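TetR-like transcriptional regulator (Rhodococcus, PDB 3F1B) probably binds cis-regulatory DNA through a helix-turn-helix domain and acts as a transcription regulator of the TetR family. Local coordinates at residues A[35-40]-A[49-54]; A[107-112]-A[167-172]. All coordinates share one frame; numbering follows the deposited sequence.

Contact 1: residues A[35-40]-A[49-54]. With SO4 (sulfate ion), chain C.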
ATOM      1  N   THR A  35       8.941  13.479 -10.314  1.00 63.04           N
ATOM      2  CA  THR A  35       8.236  14.723 -10.611  1.00 62.89           C
ATOM      3  C   THR A  35       9.145  15.924 -10.314  1.00 62.13           C
ATOM      4  O   THR A  35       9.867  15.912  -9.328  1.00 62.10           O
ATOM      5  CB  THR A  35       6.905  14.824  -9.823  1.00 62.90           C
ATOM      6  OG1 THR A  35       5.885  14.117 -10.546  1.00 64.55           O
ATOM      7  CG2 THR A  35       6.467  16.267  -9.642  1.00 62.70           C
ATOM      8  N   SER A  36       9.116  16.943 -11.166  1.00 60.93           N
ATOM      9  CA  SER A  36       9.933  18.127 -10.949  1.00 60.52           C
ATOM     10  C   SER A  36       9.056  19.346 -10.925  1.00 59.87           C
ATOM     11  O   SER A  36       7.949  19.338 -11.465  1.00 59.40           O
ATOM     12  CB  SER A  36      10.967  18.280 -12.068  1.00 60.99           C
ATOM     13  OG  SER A  36      10.351  18.448 -13.345  1.00 62.04           O
HETATM   14  N   MSE A  37       9.552  20.401 -10.297  1.00 59.71           N
HETATM   15  CA  MSE A  37       8.847  21.688 -10.296  1.00 59.38           C
HETATM   16  C   MSE A  37       8.712  22.195 -11.732  1.00 58.70           C
HETATM   17  O   MSE A  37       7.707  22.790 -12.102  1.00 58.29           O
HETATM   18  CB  MSE A  37       9.563  22.675  -9.381  1.00 59.10           C
HETATM   19  CG  MSE A  37       9.458  22.275  -7.922  1.00 61.11           C
HETATM   20 SE   MSE A  37       7.605  22.314  -7.325  0.65 64.27          SE
HETATM   21  CE  MSE A  37       7.675  24.077  -6.534  1.00 63.12           C
ATOM     22  N   ASP A  38       9.722  21.889 -12.527  1.00 58.92           N
ATOM     23  CA  ASP A  38       9.733  22.109 -13.949  1.00 59.99           C
ATOM     24  C   ASP A  38       8.467  21.598 -14.604  1.00 59.93           C
ATOM     25  O   ASP A  38       7.721  22.346 -15.230  1.00 60.61           O
ATOM     26  CB  ASP A  38      10.889  21.319 -14.560  1.00 60.37           C
ATOM     27  CG  ASP A  38      12.125  22.165 -14.835  1.00 63.04           C
ATOM     28  OD1 ASP A  38      12.041  23.422 -14.898  1.00 64.82           O
ATOM     29  OD2 ASP A  38      13.200  21.546 -15.024  1.00 64.20           O
ATOM     30  N   ALA A  39       8.256  20.298 -14.485  1.00 60.04           N
ATOM     31  CA  ALA A  39       7.172  19.631 -15.169  1.00 59.70           C
ATOM     32  C   ALA A  39       5.816  20.110 -14.647  1.00 59.38           C
ATOM     33  O   ALA A  39       4.901  20.362 -15.436  1.00 60.11           O
ATOM     34  CB  ALA A  39       7.326  18.143 -15.025  1.00 59.49           C
ATOM     35  N   ILE A  40       5.686  20.272 -13.331  1.00 58.94           N
ATOM     36  CA  ILE A  40       4.449  20.845 -12.771  1.00 58.01           C
ATOM     37  C   ILE A  40       4.150  22.235 -13.347  1.00 57.88           C
ATOM     38  O   ILE A  40       3.025  22.466 -13.791  1.00 57.45           O
ATOM     39  CB  ILE A  40       4.422  20.909 -11.224  1.00 57.30           C
ATOM     40  CG1 ILE A  40       4.408  19.505 -10.608  1.00 56.59           C
ATOM     41  CG2 ILE A  40       3.195  21.670 -10.761  1.00 55.57           C
ATOM     42  CD1 ILE A  40       4.849  19.475  -9.126  1.00 49.63           C
ATOM     43  N   PRO A  49       9.185  30.489 -11.594  1.00 55.36           N
ATOM     44  CA  PRO A  49       9.230  31.486 -10.529  1.00 55.18           C
ATOM     45  C   PRO A  49       7.876  31.690  -9.832  1.00 55.11           C
ATOM     46  O   PRO A  49       7.847  31.840  -8.598  1.00 54.82           O
ATOM     47  CB  PRO A  49       9.659  32.778 -11.257  1.00 54.73           C
ATOM     48  CG  PRO A  49      10.387  32.333 -12.484  1.00 54.85           C
ATOM     49  CD  PRO A  49      10.001  30.884 -12.762  1.00 55.63           C
HETATM   50  N   MSE A  50       6.790  31.707 -10.609  1.00 54.77           N
HETATM   51  CA  MSE A  50       5.435  31.818 -10.084  1.00 55.73           C
HETATM   52  C   MSE A  50       5.117  30.733  -9.082  1.00 55.20           C
HETATM   53  O   MSE A  50       4.726  31.033  -7.946  1.00 55.15           O
HETATM   54  CB  MSE A  50       4.430  31.722 -11.208  1.00 57.06           C
HETATM   55  CG  MSE A  50       3.876  33.042 -11.643  1.00 65.36           C
HETATM   56 SE   MSE A  50       2.648  33.620 -10.243  0.80 82.81          SE
HETATM   57  CE  MSE A  50       1.189  32.363 -10.656  1.00 77.93           C
ATOM     58  N   LEU A  51       5.282  29.477  -9.508  1.00 53.80           N
ATOM     59  CA  LEU A  51       5.066  28.317  -8.647  1.00 53.22           C
ATOM     60  C   LEU A  51       5.770  28.464  -7.271  1.00 52.70           C
ATOM     61  O   LEU A  51       5.164  28.256  -6.218  1.00 51.54           O
ATOM     62  CB  LEU A  51       5.578  27.059  -9.358  1.00 52.92           C
ATOM     63  CG  LEU A  51       4.711  25.828  -9.550  1.00 52.86           C
ATOM     64  CD1 LEU A  51       5.589  24.618  -9.625  1.00 52.96           C
ATOM     65  CD2 LEU A  51       3.673  25.625  -8.495  1.00 50.65           C
ATOM     66  N   TYR A  52       7.048  28.827  -7.292  1.00 52.32           N
ATOM     67  CA  TYR A  52       7.816  28.967  -6.049  1.00 52.45           C
ATOM     68  C   TYR A  52       7.318  30.067  -5.136  1.00 52.04           C
ATOM     69  O   TYR A  52       7.507  29.992  -3.917  1.00 52.21           O
ATOM     70  CB  TYR A  52       9.287  29.196  -6.355  1.00 52.50           C
ATOM     71  CG  TYR A  52       9.997  27.932  -6.684  1.00 54.52           C
ATOM     72  CD1 TYR A  52      10.111  27.516  -7.983  1.00 57.82           C
ATOM     73  CD2 TYR A  52      10.522  27.132  -5.685  1.00 58.28           C
ATOM     74  CE1 TYR A  52      10.742  26.328  -8.288  1.00 62.51           C
ATOM     75  CE2 TYR A  52      11.170  25.946  -5.970  1.00 60.70           C
ATOM     76  CZ  TYR A  52      11.288  25.546  -7.276  1.00 62.86           C
ATOM     77  OH  TYR A  52      11.939  24.365  -7.599  1.00 65.82           O
ATOM     78  N   LEU A  53       6.699  31.095  -5.715  1.00 51.43           N
ATOM     79  CA  LEU A  53       6.054  32.129  -4.896  1.00 51.85           C
ATOM     80  C   LEU A  53       4.779  31.618  -4.184  1.00 52.00           C
ATOM     81  O   LEU A  53       4.283  32.277  -3.285  1.00 51.57           O
ATOM     82  CB  LEU A  53       5.785  33.446  -5.685  1.00 51.66           C
ATOM     83  CG  LEU A  53       6.947  34.248  -6.280  1.00 49.79           C
ATOM     84  CD1 LEU A  53       6.438  35.384  -7.103  1.00 49.26           C
ATOM     85  CD2 LEU A  53       7.850  34.771  -5.187  1.00 50.05           C
ATOM     86  N   TYR A  54       4.261  30.458  -4.589  1.00 52.67           N
ATOM     87  CA  TYR A  54       3.123  29.857  -3.900  1.00 54.10           C
ATOM     88  C   TYR A  54       3.599  28.692  -3.083  1.00 55.60           C
ATOM     89  O   TYR A  54       3.145  28.515  -1.949  1.00 56.50           O
ATOM     90  CB  TYR A  54       1.982  29.409  -4.837  1.00 53.40           C
ATOM     91  CG  TYR A  54       1.223  30.554  -5.412  1.00 53.86           C
ATOM     92  CD1 TYR A  54       0.023  31.001  -4.842  1.00 54.03           C
ATOM     93  CD2 TYR A  54       1.735  31.249  -6.521  1.00 56.89           C
ATOM     94  CE1 TYR A  54      -0.665  32.124  -5.396  1.00 53.76           C
ATOM     95  CE2 TYR A  54       1.078  32.373  -7.074  1.00 55.16           C
ATOM     96  CZ  TYR A  54      -0.114  32.796  -6.529  1.00 55.30           C
ATOM     97  OH  TYR A  54      -0.714  33.886  -7.136  1.00 56.06           O
TER
HETATM   98  S   SO4 C 203      12.926  21.020 -10.177  0.50 81.76           S
HETATM   99  O1  SO4 C 203      12.220  21.132 -11.448  0.50 79.98           O
HETATM  100  O2  SO4 C 203      13.205  22.397  -9.754  0.50 81.06           O
HETATM  101  O3  SO4 C 203      12.116  20.308  -9.184  0.50 80.87           O
HETATM  102  O4  SO4 C 203      14.180  20.293 -10.356  0.50 80.24           O
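The selenomethionine Met-37 lays its terminal methyl on the ring of Tyr-52: CE stands 4.0 Å from the ring centroid and only 13° off the normal, a CH-pi contact over the middle of one face. The selenium itself lies obliquely to the same ring, a looser Met-aromatic approach. The chain reaches this place by leaving the backbone with CG anti to the carbonyl carbon (chi1 -68°) and then bending at the next two torsions, so that it folds across the phenol; on the way CG passes 3.3 Å from Tyr-52 OH. The bend also sets Met-37 CE 3.8 Å from Leu-51 CD1. Leu-51 reaches in obliquely beside the selenomethionine, and its CD1 also meets Ile-40 CG2 at 4.0 Å, those two side chains running nearly at right angles. Leu-61 of helix 58-77 touches Met-37, Ile-40 and Leu-51 alike, adding to the apolar patch. This is the meeting of the two helices of the predicted helix-turn-helix, helix 37-43 packing on helix 48-54, the latter occupying the position of the recognition helix in TetR relatives. Ser-36 caps the first helix, its OG accepting from Ala-39 N. At that helix start a sulfate, probably from the crystallisation liquor, takes nearly straight bonds from Met-37 N to O3 (2.8 Å) and from Asp-38 N to O1 (2.8 Å), while Tyr-52 OH gives O2 a weak one at 3.2 Å, near the ring plane. An anion held by a helix N-terminus beside a tyrosine hydroxyl is consistent with a DNA phosphate site.

Contact 2: residues A[107-112]-A[167-172]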
ATOM      1  N   LYS A 107      -6.420   9.944 -10.290  1.00 45.60           N
ATOM      2  CA  LYS A 107      -5.130  10.558 -10.164  1.00 44.62           C
ATOM      3  C   LYS A 107      -4.853  10.870  -8.675  1.00 43.71           C
ATOM      4  O   LYS A 107      -3.713  10.757  -8.184  1.00 42.40           O
ATOM      5  CB  LYS A 107      -5.089  11.768 -11.090  1.00 45.29           C
ATOM      6  CG  LYS A 107      -4.886  11.391 -12.569  1.00 47.78           C
ATOM      7  CD  LYS A 107      -5.868  12.093 -13.565  1.00 52.91           C
ATOM      8  CE  LYS A 107      -6.973  11.119 -14.147  1.00 53.18           C
ATOM      9  NZ  LYS A 107      -8.235  11.056 -13.310  1.00 53.38           N
ATOM     10  N   SER A 108      -5.917  11.209  -7.955  1.00 42.76           N
ATOM     11  CA  SER A 108      -5.774  11.672  -6.613  1.00 43.17           C
ATOM     12  C   SER A 108      -5.748  10.499  -5.676  1.00 42.96           C
ATOM     13  O   SER A 108      -5.111  10.573  -4.616  1.00 43.24           O
ATOM     14  CB  SER A 108      -6.878  12.655  -6.241  1.00 44.40           C
ATOM     15  OG  SER A 108      -8.090  12.335  -6.888  1.00 46.20           O
ATOM     16  N   TRP A 109      -6.403   9.409  -6.079  1.00 41.91           N
ATOM     17  CA  TRP A 109      -6.278   8.167  -5.365  1.00 40.83           C
ATOM     18  C   TRP A 109      -4.855   7.661  -5.426  1.00 41.86           C
ATOM     19  O   TRP A 109      -4.329   7.195  -4.423  1.00 40.82           O
ATOM     20  CB  TRP A 109      -7.191   7.104  -5.945  1.00 40.55           C
ATOM     21  CG  TRP A 109      -6.869   5.767  -5.377  1.00 38.81           C
ATOM     22  CD1 TRP A 109      -6.335   4.708  -6.041  1.00 35.48           C
ATOM     23  CD2 TRP A 109      -7.017   5.349  -3.979  1.00 39.25           C
ATOM     24  NE1 TRP A 109      -6.161   3.640  -5.157  1.00 38.01           N
ATOM     25  CE2 TRP A 109      -6.583   4.008  -3.899  1.00 38.12           C
ATOM     26  CE3 TRP A 109      -7.462   5.992  -2.800  1.00 39.27           C
ATOM     27  CZ2 TRP A 109      -6.574   3.285  -2.685  1.00 40.55           C
ATOM     28  CZ3 TRP A 109      -7.440   5.281  -1.607  1.00 43.37           C
ATOM     29  CH2 TRP A 109      -7.005   3.928  -1.561  1.00 41.14           C
HETATM   30  N   MSE A 110      -4.227   7.769  -6.590  1.00 43.06           N
HETATM   31  CA  MSE A 110      -2.837   7.367  -6.719  1.00 45.96           C
HETATM   32  C   MSE A 110      -1.864   8.126  -5.833  1.00 46.15           C
HETATM   33  O   MSE A 110      -0.989   7.500  -5.195  1.00 45.87           O
HETATM   34  CB  MSE A 110      -2.379   7.474  -8.162  1.00 47.26           C
HETATM   35  CG  MSE A 110      -2.904   6.328  -8.982  1.00 52.05           C
HETATM   36 SE   MSE A 110      -2.679   6.745 -10.857  0.60 65.70          SE
HETATM   37  CE  MSE A 110      -0.796   6.172 -11.001  1.00 60.32           C
ATOM     38  N   VAL A 111      -1.998   9.463  -5.789  1.00 46.30           N
ATOM     39  CA  VAL A 111      -1.152  10.287  -4.915  1.00 45.90           C
ATOM     40  C   VAL A 111      -1.383   9.841  -3.446  1.00 46.88           C
ATOM     41  O   VAL A 111      -0.427   9.603  -2.672  1.00 46.94           O
ATOM     42  CB  VAL A 111      -1.385  11.795  -5.191  1.00 46.41           C
ATOM     43  CG1 VAL A 111      -0.765  12.661  -4.124  1.00 47.44           C
ATOM     44  CG2 VAL A 111      -0.812  12.184  -6.569  1.00 44.76           C
ATOM     45  N   LEU A 112      -2.648   9.622  -3.102  1.00 47.09           N
ATOM     46  CA  LEU A 112      -3.028   9.333  -1.738  1.00 48.63           C
ATOM     47  C   LEU A 112      -2.531   7.968  -1.301  1.00 49.71           C
ATOM     48  O   LEU A 112      -1.896   7.833  -0.263  1.00 49.69           O
ATOM     49  CB  LEU A 112      -4.539   9.381  -1.595  1.00 47.61           C
ATOM     50  CG  LEU A 112      -5.175  10.604  -0.964  1.00 47.75           C
ATOM     51  CD1 LEU A 112      -4.314  11.861  -0.847  1.00 48.34           C
ATOM     52  CD2 LEU A 112      -6.472  10.892  -1.657  1.00 45.79           C
ATOM     53  N   ALA A 167      -6.712  -2.401  -2.094  1.00 39.31           N
ATOM     54  CA  ALA A 167      -6.255  -3.055  -3.309  1.00 38.61           C
ATOM     55  C   ALA A 167      -7.350  -3.059  -4.365  1.00 38.66           C
ATOM     56  O   ALA A 167      -7.070  -3.020  -5.550  1.00 37.49           O
ATOM     57  CB  ALA A 167      -5.796  -4.485  -3.022  1.00 38.84           C
ATOM     58  N   VAL A 168      -8.601  -3.105  -3.931  1.00 39.70           N
ATOM     59  CA  VAL A 168      -9.741  -3.176  -4.853  1.00 40.78           C
ATOM     60  C   VAL A 168      -9.965  -1.779  -5.493  1.00 41.63           C
ATOM     61  O   VAL A 168     -10.132  -1.670  -6.705  1.00 41.42           O
ATOM     62  CB  VAL A 168     -11.017  -3.743  -4.138  1.00 41.90           C
ATOM     63  CG1 VAL A 168     -12.290  -3.418  -4.915  1.00 41.14           C
ATOM     64  CG2 VAL A 168     -10.906  -5.282  -3.982  1.00 39.50           C
ATOM     65  N   ALA A 169      -9.921  -0.746  -4.655  1.00 42.36           N
ATOM     66  CA  ALA A 169      -9.887   0.619  -5.079  1.00 43.29           C
ATOM     67  C   ALA A 169      -8.906   0.766  -6.232  1.00 44.05           C
ATOM     68  O   ALA A 169      -9.281   1.318  -7.258  1.00 44.40           O
ATOM     69  CB  ALA A 169      -9.509   1.522  -3.923  1.00 41.84           C
ATOM     70  N   ASP A 170      -7.685   0.256  -6.098  1.00 44.79           N
ATOM     71  CA  ASP A 170      -6.689   0.269  -7.222  1.00 46.24           C
ATOM     72  C   ASP A 170      -7.255  -0.214  -8.536  1.00 45.10           C
ATOM     73  O   ASP A 170      -7.065   0.387  -9.560  1.00 45.81           O
ATOM     74  CB  ASP A 170      -5.509  -0.664  -6.936  1.00 46.91           C
ATOM     75  CG  ASP A 170      -4.198   0.064  -6.769  1.00 52.92           C
ATOM     76  OD1 ASP A 170      -4.189   1.320  -6.864  1.00 56.05           O
ATOM     77  OD2 ASP A 170      -3.153  -0.631  -6.540  1.00 59.31           O
ATOM     78  N   ARG A 171      -7.930  -1.345  -8.505  1.00 45.21           N
ATOM     79  CA  ARG A 171      -8.537  -1.874  -9.702  1.00 44.76           C
ATOM     80  C   ARG A 171      -9.764  -1.049 -10.152  1.00 43.74           C
ATOM     81  O   ARG A 171      -9.976  -0.899 -11.341  1.00 43.99           O
ATOM     82  CB  ARG A 171      -8.904  -3.346  -9.503  1.00 45.13           C
ATOM     83  CG  ARG A 171      -7.702  -4.241  -9.318  1.00 47.63           C
ATOM     84  CD  ARG A 171      -6.943  -4.476 -10.604  1.00 50.06           C
ATOM     85  NE  ARG A 171      -5.543  -4.803 -10.304  1.00 53.72           N
ATOM     86  CZ  ARG A 171      -4.928  -5.965 -10.578  1.00 54.70           C
ATOM     87  NH1 ARG A 171      -5.552  -6.986 -11.189  1.00 52.78           N
ATOM     88  NH2 ARG A 171      -3.654  -6.103 -10.241  1.00 55.24           N
ATOM     89  N   VAL A 172     -10.569  -0.549  -9.222  1.00 41.66           N
ATOM     90  CA  VAL A 172     -11.601   0.408  -9.557  1.00 41.02           C
ATOM     91  C   VAL A 172     -10.979   1.653 -10.241  1.00 41.32           C
ATOM     92  O   VAL A 172     -11.367   1.992 -11.339  1.00 40.85           O
ATOM     93  CB  VAL A 172     -12.464   0.785  -8.317  1.00 41.47           C
ATOM     94  CG1 VAL A 172     -13.276   2.035  -8.573  1.00 36.56           C
ATOM     95  CG2 VAL A 172     -13.347  -0.376  -7.926  1.00 38.90           C
TER
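Ala-169 presses its methyl against the indole of Trp-109, and this is the apolar half of the contact. CB lies 3.6 Å from CZ2 of Trp-109 and 3.5 Å above the indole plane, offset toward the rim on the six-membered side. The indole extends from its helix with CG anti to the backbone N (chi1 169°), which swings it toward helix 153-173. The polar half is a single weak hydrogen bond: Trp-109 NE1 donates to Asp-170 OD1 over 3.5 Å, with an angle of 149° at the hydrogen. The carboxylate oxygen meets the indole at its edge, near the ring plane, whereas the carboxylate as a whole stands almost upright to it, the two planes 87° apart. Both helices belong to the all-helical C-terminal domain of the TetR fold, where Trp-109 joins an aromatic cluster, stacked on Tyr-113 and edge-to-face with Phe-98. Were Trp-109 an alanine, the Ala-169 methyl would probably lose its packing surface and Asp-170 OD1 the weak bond from the indole N-H. Helix 153-173 also borders the second subunit: Arg-171 forms a salt bridge with Asp-131 of that subunit, Val-168 packs on its Ala-160, and Asp-170, besides meeting the indole, packs on its Gln-127.

Overall arrangement
Both contacts are buried helix-to-helix meetings, yet they serve different parts of the fold. Contact 1 lies about 24 Å from the centre of the chain in the predicted DNA-binding region and joins helices close in sequence; contact 2 lies about 7 Å from that centre and joins segments 55 residues apart at their closest ends. From the centre of contact 1 to the centre of contact 2 is about 25 Å. Helix 58-77 touches residues of both. In each, an aliphatic group packs against an aromatic ring, over the face at contact 1 and off toward the rim at contact 2, but the polar fringe differs: a bound anion at contact 1, a carboxylate within the chain at contact 2, where the second subunit also borders.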